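Acyl-CoA synthetase (AMP-forming)/AMP-acid ligase II-like protein (Dyadobacter fermentans, PDB 4GS5) is probably an AMP-forming acyl-CoA ligase, consistent with activation of medium-chain fatty acids through an acyl-adenylate before transfer to coenzyme A. Local coordinates at residues A[6-10]-A[11-15]; A[158-161]-A[162-166]. All blocks are in the same frame, centred on the assembly; numbering follows the deposited sequence.

Contact 1 (A[6-10]-A[11-15])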
loop_
_atom_site.group_PDB
_atom_site.type_symbol
_atom_site.label_atom_id
_atom_site.label_comp_id
_atom_site.label_asym_id
_atom_site.label_seq_id
_atom_site.Cartn_x
_atom_site.Cartn_y
_atom_site.Cartn_z
ATOM N N TRP A 6 -5.268 -22.476 18.393
ATOM C CA TRP A 6 -5.909 -23.651 17.813
ATOM C C TRP A 6 -5.083 -24.152 16.626
ATOM O O TRP A 6 -4.804 -23.398 15.689
ATOM C CB TRP A 6 -7.342 -23.314 17.390
ATOM C CG TRP A 6 -8.110 -24.458 16.795
ATOM C CD1 TRP A 6 -8.431 -25.642 17.404
ATOM C CD2 TRP A 6 -8.679 -24.517 15.478
ATOM N NE1 TRP A 6 -9.147 -26.439 16.540
ATOM C CE2 TRP A 6 -9.318 -25.773 15.359
ATOM C CE3 TRP A 6 -8.703 -23.636 14.390
ATOM C CZ2 TRP A 6 -9.973 -26.163 14.186
ATOM C CZ3 TRP A 6 -9.353 -24.030 13.230
ATOM C CH2 TRP A 6 -9.977 -25.280 13.136
ATOM N N THR A 7 -4.671 -25.414 16.674
ATOM C CA THR A 7 -3.826 -25.973 15.619
ATOM C C THR A 7 -4.653 -26.765 14.612
ATOM O O THR A 7 -5.456 -27.614 14.984
ATOM C CB THR A 7 -2.710 -26.867 16.196
ATOM O OG1 THR A 7 -1.885 -26.094 17.078
ATOM C CG2 THR A 7 -1.841 -27.438 15.071
ATOM N N THR A 8 -4.453 -26.485 13.331
ATOM C CA THR A 8 -5.272 -27.109 12.300
ATOM C C THR A 8 -4.530 -27.335 10.986
ATOM O O THR A 8 -3.339 -27.019 10.851
ATOM C CB THR A 8 -6.594 -26.310 12.055
ATOM O OG1 THR A 8 -7.501 -27.103 11.280
ATOM C CG2 THR A 8 -6.325 -24.987 11.331
ATOM N N GLY A 9 -5.246 -27.883 10.016
ATOM C CA GLY A 9 -4.660 -28.283 8.752
ATOM C C GLY A 9 -5.712 -28.939 7.884
ATOM O O GLY A 9 -6.838 -29.189 8.343
ATOM N N LYS A 10 -5.353 -29.205 6.631
ATOM C CA LYS A 10 -6.263 -29.835 5.684
ATOM C C LYS A 10 -6.765 -31.162 6.228
ATOM O O LYS A 10 -7.974 -31.364 6.404
ATOM C CB LYS A 10 -5.565 -30.057 4.347
ATOM C CG LYS A 10 -6.478 -30.418 3.189
ATOM C CD LYS A 10 -5.672 -30.579 1.897
ATOM C CE LYS A 10 -6.567 -30.880 0.702
ATOM N NZ LYS A 10 -7.418 -32.092 0.922
ATOM N N THR A 11 -5.843 -32.069 6.519
ATOM C CA THR A 11 -6.269 -33.377 6.999
ATOM C C THR A 11 -6.712 -33.315 8.458
ATOM O O THR A 11 -7.629 -34.028 8.864
ATOM C CB THR A 11 -5.201 -34.483 6.766
ATOM O OG1 THR A 11 -4.265 -34.512 7.854
ATOM C CG2 THR A 11 -4.478 -34.243 5.447
ATOM N N LEU A 12 -6.084 -32.453 9.248
ATOM C CA LEU A 12 -6.458 -32.364 10.656
ATOM C C LEU A 12 -7.883 -31.811 10.827
ATOM O O LEU A 12 -8.549 -32.069 11.834
ATOM C CB LEU A 12 -5.434 -31.540 11.438
ATOM C CG LEU A 12 -5.641 -31.421 12.948
ATOM C CD1 LEU A 12 -5.957 -32.773 13.561
ATOM C CD2 LEU A 12 -4.413 -30.805 13.600
ATOM N N CYS A 13 -8.356 -31.073 9.826
ATOM C CA CYS A 13 -9.693 -30.487 9.870
ATOM C C CYS A 13 -10.783 -31.556 9.710
ATOM O O CYS A 13 -11.934 -31.350 10.103
ATOM C CB CYS A 13 -9.836 -29.401 8.795
ATOM S SG CYS A 13 -11.129 -28.192 9.116
ATOM N N LYS A 14 -10.412 -32.705 9.150
ATOM C CA LYS A 14 -11.383 -33.760 8.843
ATOM C C LYS A 14 -11.897 -34.521 10.073
ATOM O O LYS A 14 -12.997 -35.077 10.049
ATOM C CB LYS A 14 -10.798 -34.750 7.832
ATOM C CG LYS A 14 -9.773 -35.711 8.426
ATOM C CD LYS A 14 -9.200 -36.658 7.380
ATOM C CE LYS A 14 -10.219 -37.706 6.954
ATOM N NZ LYS A 14 -9.653 -38.663 5.957
ATOM N N THR A 15 -11.098 -34.553 11.138
ATOM C CA THR A 15 -11.429 -35.327 12.338
ATOM C C THR A 15 -11.702 -34.398 13.502
ATOM O O THR A 15 -12.402 -34.741 14.458
ATOM C CB THR A 15 -10.248 -36.208 12.760
ATOM O OG1 THR A 15 -9.068 -35.395 12.863
ATOM C CG2 THR A 15 -10.011 -37.318 11.744
#

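Contact 2 (A[158-161]-A[162-166])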
loop_
_atom_site.group_PDB
_atom_site.type_symbol
_atom_site.label_atom_id
_atom_site.label_comp_id
_atom_site.label_asym_id
_atom_site.label_seq_id
_atom_site.Cartn_x
_atom_site.Cartn_y
_atom_site.Cartn_z
ATOM N N ALA A 158 0.068 -0.312 5.563
ATOM C CA ALA A 158 0.756 0.805 4.899
ATOM C C ALA A 158 2.263 0.534 4.820
ATOM O O ALA A 158 2.794 -0.211 5.646
ATOM C CB ALA A 158 0.470 2.150 5.621
ATOM N N PRO A 159 2.948 1.105 3.802
ATOM C CA PRO A 159 4.407 0.944 3.735
ATOM C C PRO A 159 5.032 1.317 5.076
ATOM O O PRO A 159 4.632 2.288 5.724
ATOM C CB PRO A 159 4.826 1.921 2.634
ATOM C CG PRO A 159 3.631 1.991 1.732
ATOM C CD PRO A 159 2.431 1.888 2.661
ATOM N N VAL A 160 5.978 0.490 5.490
ATOM C CA VAL A 160 6.646 0.585 6.778
ATOM C C VAL A 160 7.300 1.951 7.008
ATOM O O VAL A 160 7.869 2.538 6.082
ATOM C CB VAL A 160 7.688 -0.539 6.839
ATOM C CG1 VAL A 160 8.705 -0.313 7.941
ATOM C CG2 VAL A 160 6.978 -1.887 6.980
ATOM N N ASN A 161 7.210 2.474 8.226
ATOM C CA ASN A 161 7.873 3.751 8.510
ATOM C C ASN A 161 9.397 3.608 8.651
ATOM O O ASN A 161 9.924 2.491 8.739
ATOM C CB ASN A 161 7.254 4.493 9.711
ATOM C CG ASN A 161 7.389 3.725 11.028
ATOM O OD1 ASN A 161 8.447 3.183 11.347
ATOM N ND2 ASN A 161 6.303 3.678 11.797
ATOM N N HIS A 162 10.090 4.743 8.663
ATOM C CA HIS A 162 11.551 4.754 8.611
ATOM C C HIS A 162 12.220 3.969 9.742
ATOM O O HIS A 162 13.118 3.161 9.489
ATOM C CB HIS A 162 12.081 6.186 8.568
ATOM C CG HIS A 162 13.534 6.279 8.207
ATOM N ND1 HIS A 162 14.476 6.835 9.049
ATOM C CD2 HIS A 162 14.203 5.884 7.100
ATOM C CE1 HIS A 162 15.662 6.786 8.469
ATOM N NE2 HIS A 162 15.527 6.215 7.287
ATOM N N ALA A 163 11.789 4.197 10.979
ATOM C CA ALA A 163 12.343 3.459 12.121
ATOM C C ALA A 163 12.139 1.938 12.041
ATOM O O ALA A 163 13.038 1.165 12.378
ATOM C CB ALA A 163 11.799 4.019 13.447
ATOM N N LEU A 164 10.971 1.490 11.589
ATOM C CA LEU A 164 10.756 0.061 11.475
ATOM C C LEU A 164 11.553 -0.478 10.274
ATOM O O LEU A 164 12.108 -1.572 10.323
ATOM C CB LEU A 164 9.253 -0.277 11.379
ATOM C CG LEU A 164 8.922 -1.737 11.087
ATOM C CD1 LEU A 164 9.421 -2.644 12.198
ATOM C CD2 LEU A 164 7.409 -1.984 10.835
ATOM N N ALA A 165 11.639 0.307 9.208
ATOM C CA ALA A 165 12.440 -0.106 8.058
ATOM C C ALA A 165 13.918 -0.318 8.454
ATOM O O ALA A 165 14.550 -1.301 8.053
ATOM C CB ALA A 165 12.322 0.911 6.931
HETATM N N MSE A 166 14.457 0.585 9.261
HETATM C CA MSE A 166 15.835 0.441 9.747
HETATM C C MSE A 166 16.047 -0.815 10.599
HETATM O O MSE A 166 17.085 -1.474 10.489
HETATM C CB MSE A 166 16.281 1.684 10.527
HETATM C CG MSE A 166 16.477 2.927 9.667
HETATM SE SE MSE A 166 18.061 2.834 8.545
HETATM C CE MSE A 166 17.385 3.730 6.952
#

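Contact 1 (A[6-10]-A[11-15])
Leu12 holds CG trans to its backbone N (chi1 -177°), and together with chi2 (46°) this turns CD2 back alongside the end of strand 6-8, 3.6 Å from Thr7 O. Leu12 CD2 also lies 4.0 Å from Thr8 CA, so a leucine that is largely exposed still lies along the end of the strand. The motif is a single helical turn at the exit of an edge strand: 6-8 runs antiparallel beside 105-109, and after Gly9 the backbone coils through 11-14 without settling into a regular helix. One i to i+4 bond closes the turn, from Cys13 N to Gly9 O at 2.8 Å. It is strongly bent, 131° at the hydrogen, with the donor above the carbonyl plane. A second, weak bond goes from Cys13 N to Lys10 O at 3.5 Å, which makes this a lopsided bifurcated arrangement. Closing the turn brings Cys13 CB to 3.0 Å from Gly9 O, a tight fit. The Cys13 side chain packs on Met31 of helix 22-36. Thr8 touches that methionine too, and its OG1 comes within 4.1 Å of Cys13 CB. The polar partner of this hydroxyl is Gln16 OE1, while Gln16 NE2 bonds to Thr7 O, so one amide ties two strand residues to the chain just beyond the turn. Further back on the strand, Thr8 CB sits over one face of the Trp6 ring, 3.7 Å above its plane and displaced toward the rim.

Contact 2 (A[158-161]-A[162-166])
Asn161 caps the first turn of helix 162-169, and most of this contact follows from how it does so. Its CG is tucked between its own backbone N and carbonyl carbon (chi1 63°), and chi2 (45°) turns the amide so that Asn161 OD1 accepts from Leu164 N at 3.0 Å. The bond is straight, 161° at the hydrogen, and the donor sits almost in line with the side-chain carbonyl. The backbone carbonyl of the same residue does a second job: Asn161 O accepts from Ala165 N at 2.8 Å, the first regular i to i+4 bond of the helix. Of the amides that a helix start leaves without a backbone partner behind them, Leu164 N, at position N3, is thus the one capped by OD1, while the carbonyl of the N-cap residue opens the regular bonding with Ala165 N.

Val160, one residue earlier, supplies the apolar half. Val160 CG1 presses on Leu164 CG at 3.5 Å, closer than carbon atoms usually come, and the two side chains meet at about a right angle. Val160 CG1 also reaches Ala165 CB at 3.9 Å, while the other branch, Val160 CG2, lies 3.9 Å from Leu164 CD2. The Val160-Ala165 pair occupies the N' and N4 positions of a hydrophobic staple, though with only an alanine methyl on the helix side.

Both Val160 and Leu164 rest on Pro131 of helix 131-139, where Leu164 also touches Gln135 and Leu138. Behind the cap, the amide of Gln177 in strand 175-180 bonds to Ala158 O and Val160 N, tying the connection between strand 153-155 and helix 162-169 to the neighbouring strand.

Each contact lies in or just after the connection that follows a strand: contact 1 is a turn after 5-8, contact 2 the start of helix 162-169 after 153-155. They come in series, contact 1 near the N-terminus. Their centres are 36 Å apart, with about 25 Å between nearest atoms. Across the strand order 105-109, 80-83 and 126-129 lie between 5-8 and 153-155. Contact 1 is peripheral, 33 Å from the chain centre and packed on helix 22-36. Contact 2 is 12 Å from that centre, on helix 131-139, within the AMP-binding family region. Contact 1 thus probably finishes the edge beside 105-109, while contact 2 independently makes a strand-to-helix connection nearer the middle.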